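Local coordinates for putative cobalamin synthesis related protein (Corynebacterium diphtheriae, PDB 2NPN) that binds S-adenosylmethionine and probably acts as a precorrin-6A synthase (deacetylating), a methyltransferase of adenosylcobalamin biosynthesis, at residues F107-W110 and Y116-T119; R169-T174 and K189-D194. One frame throughout, in Å; residues are numbered along the deposited sequence.

The chain folds as two alpha/beta halves with S-adenosylmethionine in the cleft between them, and each contact belongs to one half. Contact 1 lies near the middle of the molecule, its centre about 7 Å from that of the chain, where the chain leaving strand 104-109 meets the ligand's amino group through Trp110 O. Contact 2 packs the 3-10 turn after strand 164-167 against the start of helix 192-195 in the mixed-sheet half, its centre about 20 Å from the chain centre. The two centres are 25 Å apart and the nearest atoms about 5 Å, without touching. Only contact 1 meets the ligand; the side chain of Trp192 is about 10 Å from the bound SAM.

Contact 1. Residues F107-W110 and Y116-T119; sequences FLVW and YDST. With SAM (S-adenosylmethionine), chain C.
Val109 lays its CG1 methyl against the carboxylate of Asp117, with CG1 3.3 Å from Asp117 CG and nearly as close to both oxygens. The two side chains approach from opposite directions. Because CG1 stands anti to the backbone N (chi1 179°), the other methyl, CG2, is left to meet Thr119 tip to tip, 3.7 Å from Thr119 OG1. Further back along the strand, Thr119 CG2 reaches the Phe107 ring obliquely at CD1.

Hydrogen bonds hold the carboxylate as well. Thr119 N donates to Asp117 OD2 at 2.9 Å, from above the carboxylate plane, and this bond caps the start of helix 119-130. Asp117 OD1 accepts a hydrogen bond from a water that also donates to Trp110 O and accepts from the ligand amine. That amine, SAM N, makes a direct bond of 3.0 Å to Trp110 O, so one carbonyl serves both ligand and water. Another water joins Leu108 O to Thr119 OG1. Val7 of the adjacent strand 3-9 touches both Val109 and Thr119. The amine is thus bound by Trp110 O directly and by Asp117 through water, at the C-terminal end of a parallel strand in the cofactor cleft of a tetrapyrrole methylase.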
# COMPACT_ATOMS: atom_id res chain seq x y z
N PHE A 107 -4.78 12.48 5.35
CA PHE A 107 -3.88 11.95 4.34
C PHE A 107 -4.35 10.55 3.95
O PHE A 107 -4.59 9.73 4.85
CB PHE A 107 -2.45 11.83 4.85
CG PHE A 107 -1.68 13.13 4.91
CD1 PHE A 107 -0.67 13.38 4.00
CD2 PHE A 107 -1.96 14.04 5.89
CE1 PHE A 107 0.08 14.53 4.05
CE2 PHE A 107 -1.22 15.23 5.98
CZ PHE A 107 -0.18 15.48 5.04
N LEU A 108 -4.47 10.26 2.66
CA LEU A 108 -4.94 8.96 2.20
C LEU A 108 -3.75 8.09 1.90
O LEU A 108 -2.79 8.53 1.21
CB LEU A 108 -5.81 9.12 0.96
CG LEU A 108 -6.96 10.12 1.11
CD1 LEU A 108 -7.76 10.13 -0.20
CD2 LEU A 108 -7.79 9.80 2.33
N VAL A 109 -3.80 6.84 2.34
CA VAL A 109 -2.70 5.89 2.13
C VAL A 109 -3.31 4.58 1.65
O VAL A 109 -4.23 4.04 2.29
CB VAL A 109 -1.91 5.62 3.44
CG1 VAL A 109 -0.80 4.61 3.17
CG2 VAL A 109 -1.33 6.96 3.97
N TRP A 110 -2.82 4.03 0.55
CA TRP A 110 -3.31 2.75 0.10
C TRP A 110 -3.00 1.65 1.14
O TRP A 110 -1.92 1.64 1.75
CB TRP A 110 -2.66 2.39 -1.23
CG TRP A 110 -3.07 3.23 -2.36
CD1 TRP A 110 -2.29 4.11 -3.05
CD2 TRP A 110 -4.37 3.29 -2.95
NE1 TRP A 110 -3.03 4.72 -4.03
CE2 TRP A 110 -4.31 4.25 -3.98
CE3 TRP A 110 -5.60 2.69 -2.65
CZ2 TRP A 110 -5.41 4.55 -4.75
CZ3 TRP A 110 -6.70 3.01 -3.41
CH2 TRP A 110 -6.60 3.92 -4.45
N TYR A 116 5.04 -0.73 4.55
CA TYR A 116 5.80 -0.29 3.36
C TYR A 116 5.22 0.99 2.76
O TYR A 116 4.96 1.08 1.54
CB TYR A 116 5.94 -1.39 2.31
CG TYR A 116 6.75 -2.58 2.78
CD1 TYR A 116 8.05 -2.43 3.26
CD2 TYR A 116 6.21 -3.85 2.80
CE1 TYR A 116 8.82 -3.50 3.72
CE2 TYR A 116 6.96 -4.93 3.26
CZ TYR A 116 8.26 -4.76 3.73
OH TYR A 116 8.98 -5.83 4.23
N ASP A 117 5.08 2.00 3.60
CA ASP A 117 4.58 3.31 3.17
C ASP A 117 5.29 4.40 3.94
O ASP A 117 5.52 4.24 5.15
CB ASP A 117 3.06 3.40 3.39
CG ASP A 117 2.48 4.64 2.78
OD1 ASP A 117 2.14 4.60 1.59
OD2 ASP A 117 2.43 5.68 3.49
N SER A 118 5.62 5.51 3.27
CA SER A 118 6.44 6.56 3.88
C SER A 118 5.63 7.74 4.44
O SER A 118 6.21 8.67 5.02
CB SER A 118 7.43 7.10 2.85
OG SER A 118 6.73 7.62 1.74
N THR A 119 4.30 7.74 4.26
CA THR A 119 3.50 8.91 4.64
C THR A 119 3.68 9.33 6.10
O THR A 119 3.87 10.50 6.39
CB THR A 119 1.99 8.70 4.32
OG1 THR A 119 1.85 8.58 2.90
CG2 THR A 119 1.12 9.83 4.88
N SAM C . 0.49 0.07 2.53
CA SAM C . 0.23 -0.94 1.46
C SAM C . -0.57 -2.12 1.98
O SAM C . -0.89 -3.05 1.19
OXT SAM C . -0.94 -2.12 3.18
CB SAM C . 1.55 -1.41 0.82
CG SAM C . 2.28 -0.33 0.03
SD SAM C . 3.79 -0.86 -0.85
CE SAM C . 4.27 0.78 -1.45
C5' SAM C . 3.29 -1.48 -2.49
C4' SAM C . 3.27 -3.02 -2.61
O4' SAM C . 2.10 -3.50 -2.05
C3' SAM C . 3.25 -3.56 -4.04
O3' SAM C . 4.54 -3.62 -4.61
C2' SAM C . 2.62 -4.92 -3.89
O2' SAM C . 3.55 -5.82 -3.30
C1' SAM C . 1.57 -4.55 -2.86
N9 SAM C . 0.28 -4.15 -3.47
C8 SAM C . -0.38 -2.96 -3.23
N7 SAM C . -1.55 -2.94 -3.86
C5 SAM C . -1.69 -4.15 -4.49
C6 SAM C . -2.71 -4.72 -5.23
N6 SAM C . -3.87 -4.05 -5.49
N1 SAM C . -2.55 -6.01 -5.73
C2 SAM C . -1.41 -6.72 -5.41
N3 SAM C . -0.40 -6.17 -4.68
C4 SAM C . -0.53 -4.91 -4.19
O HOH W 1 -0.58 10.10 1.66
O HOH W 2 0.61 2.42 0.96
O HOH W 3 -0.40 5.57 -0.56

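Contact 2. Residues R169-T174 and K189-D194; sequences RNLPET and KTAWQD
Leu171 and Ala191 form the tight part of this contact, with Leu171 CD2 3.8 Å from Ala191 CB. The same leucine methyl lies equally close to Ala191 O and is 4.3 Å from Trp192 N, so one methyl makes the side chain's closest approaches, to Ala191 and, more loosely, to Trp192. Leu171 holds CG anti to its own N (chi1 -170°), which sends the branched end across to the alanine. Both residues are buried: Tyr245 of strand 243-249 touches each, while Cys182 and Val184 of strand 181-185 add to the cover over Leu171.

Toward solvent the segments draw apart. Pro172 CD stays 5.0 Å from Ala191 CB, Asp194 OD2 5.2 Å from Pro172 CG, and no hydrogen bond spans the two segments. Each instead secures its own turn: Thr174 OG1 donates to Asn170 O at 2.8 Å from above the carbonyl plane, and Asp194 N to Ala191 O at 3.1 Å. Outside them, Asp187 OD2 accepts from Ala191 N. Trp192 turns away from the contact, giving its NE1 to Gly224 O and meeting Tyr245 edge-to-face. The arrangement is plain apolar packing of a 3-10 turn against a helix start beside the mixed beta-sheet in this tetrapyrrole methylase fold.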
# COMPACT_ATOMS: atom_id res chain seq x y z
N ARG A 169 13.56 -7.70 -3.30
CA ARG A 169 15.00 -7.46 -3.15
C ARG A 169 15.61 -8.31 -2.02
O ARG A 169 16.72 -8.85 -2.17
CB ARG A 169 15.23 -5.96 -2.93
CG ARG A 169 16.64 -5.52 -2.62
CD ARG A 169 16.67 -4.00 -2.42
NE ARG A 169 18.03 -3.46 -2.33
CZ ARG A 169 18.65 -2.69 -3.25
NH1 ARG A 169 18.05 -2.32 -4.39
NH2 ARG A 169 19.88 -2.28 -3.02
N ASN A 170 14.92 -8.42 -0.88
CA ASN A 170 15.43 -9.17 0.27
C ASN A 170 15.29 -10.70 0.10
O ASN A 170 15.93 -11.46 0.83
CB ASN A 170 14.64 -8.83 1.56
CG ASN A 170 14.83 -7.41 2.06
OD1 ASN A 170 15.80 -6.72 1.70
ND2 ASN A 170 13.91 -6.97 2.94
N LEU A 171 14.43 -11.15 -0.82
CA LEU A 171 14.04 -12.58 -0.85
C LEU A 171 15.24 -13.53 -1.04
O LEU A 171 15.34 -14.55 -0.33
CB LEU A 171 12.94 -12.87 -1.91
CG LEU A 171 12.34 -14.28 -1.82
CD1 LEU A 171 11.73 -14.61 -0.43
CD2 LEU A 171 11.37 -14.53 -2.97
N PRO A 172 16.11 -13.24 -2.02
CA PRO A 172 17.28 -14.12 -2.17
C PRO A 172 18.17 -14.26 -0.95
O PRO A 172 18.83 -15.31 -0.82
CB PRO A 172 18.07 -13.47 -3.30
CG PRO A 172 17.10 -12.69 -4.08
CD PRO A 172 16.11 -12.18 -3.04
N GLU A 173 18.23 -13.23 -0.09
CA GLU A 173 19.03 -13.26 1.14
C GLU A 173 18.27 -13.78 2.36
O GLU A 173 18.84 -13.90 3.45
CB GLU A 173 19.61 -11.86 1.45
CG GLU A 173 20.56 -11.29 0.40
CD GLU A 173 19.87 -10.60 -0.78
OE1 GLU A 173 18.62 -10.49 -0.79
OE2 GLU A 173 20.60 -10.15 -1.70
N THR A 174 17.00 -14.13 2.19
CA THR A 174 16.16 -14.61 3.27
C THR A 174 16.48 -16.08 3.61
O THR A 174 16.71 -16.89 2.71
CB THR A 174 14.68 -14.46 2.88
OG1 THR A 174 14.45 -13.08 2.55
CG2 THR A 174 13.72 -14.91 4.03
N LYS A 189 10.53 -7.89 -10.18
CA LYS A 189 11.07 -8.92 -11.04
C LYS A 189 10.23 -10.15 -10.72
O LYS A 189 9.00 -10.02 -10.51
CB LYS A 189 12.57 -9.14 -10.78
CG LYS A 189 13.44 -7.90 -10.94
CD LYS A 189 14.90 -8.25 -10.60
CE LYS A 189 15.89 -7.12 -10.87
NZ LYS A 189 17.26 -7.43 -10.39
N THR A 190 10.86 -11.33 -10.58
CA THR A 190 10.13 -12.63 -10.49
C THR A 190 10.91 -13.52 -9.50
O THR A 190 11.38 -14.62 -9.82
CB THR A 190 9.92 -13.39 -11.86
OG1 THR A 190 11.20 -13.74 -12.40
CG2 THR A 190 9.08 -12.54 -12.86
N ALA A 191 11.02 -13.05 -8.26
CA ALA A 191 11.97 -13.61 -7.32
C ALA A 191 11.64 -15.04 -6.87
O ALA A 191 12.53 -15.77 -6.40
CB ALA A 191 12.18 -12.63 -6.11
N TRP A 192 10.38 -15.46 -7.02
CA TRP A 192 10.00 -16.84 -6.77
C TRP A 192 10.84 -17.84 -7.58
O TRP A 192 11.07 -18.96 -7.14
CB TRP A 192 8.52 -17.09 -7.04
CG TRP A 192 8.02 -16.78 -8.45
CD1 TRP A 192 8.04 -17.62 -9.51
CD2 TRP A 192 7.42 -15.57 -8.90
NE1 TRP A 192 7.48 -17.01 -10.59
CE2 TRP A 192 7.07 -15.76 -10.24
CE3 TRP A 192 7.12 -14.36 -8.29
CZ2 TRP A 192 6.45 -14.76 -10.99
CZ3 TRP A 192 6.49 -13.39 -9.02
CH2 TRP A 192 6.17 -13.59 -10.36
N GLN A 193 11.24 -17.44 -8.77
CA GLN A 193 11.98 -18.38 -9.62
C GLN A 193 13.33 -18.72 -9.02
O GLN A 193 13.89 -19.82 -9.25
CB GLN A 193 12.11 -17.78 -11.03
CG GLN A 193 10.79 -17.72 -11.82
CD GLN A 193 10.28 -19.10 -12.24
OE1 GLN A 193 9.81 -19.87 -11.41
NE2 GLN A 193 10.40 -19.43 -13.54
N ASP A 194 13.89 -17.78 -8.26
CA ASP A 194 15.25 -17.87 -7.74
C ASP A 194 15.37 -18.68 -6.45
O ASP A 194 16.47 -19.13 -6.11
CB ASP A 194 15.79 -16.46 -7.51
CG ASP A 194 15.66 -15.55 -8.75
OD1 ASP A 194 15.95 -16.01 -9.88
OD2 ASP A 194 15.25 -14.39 -8.59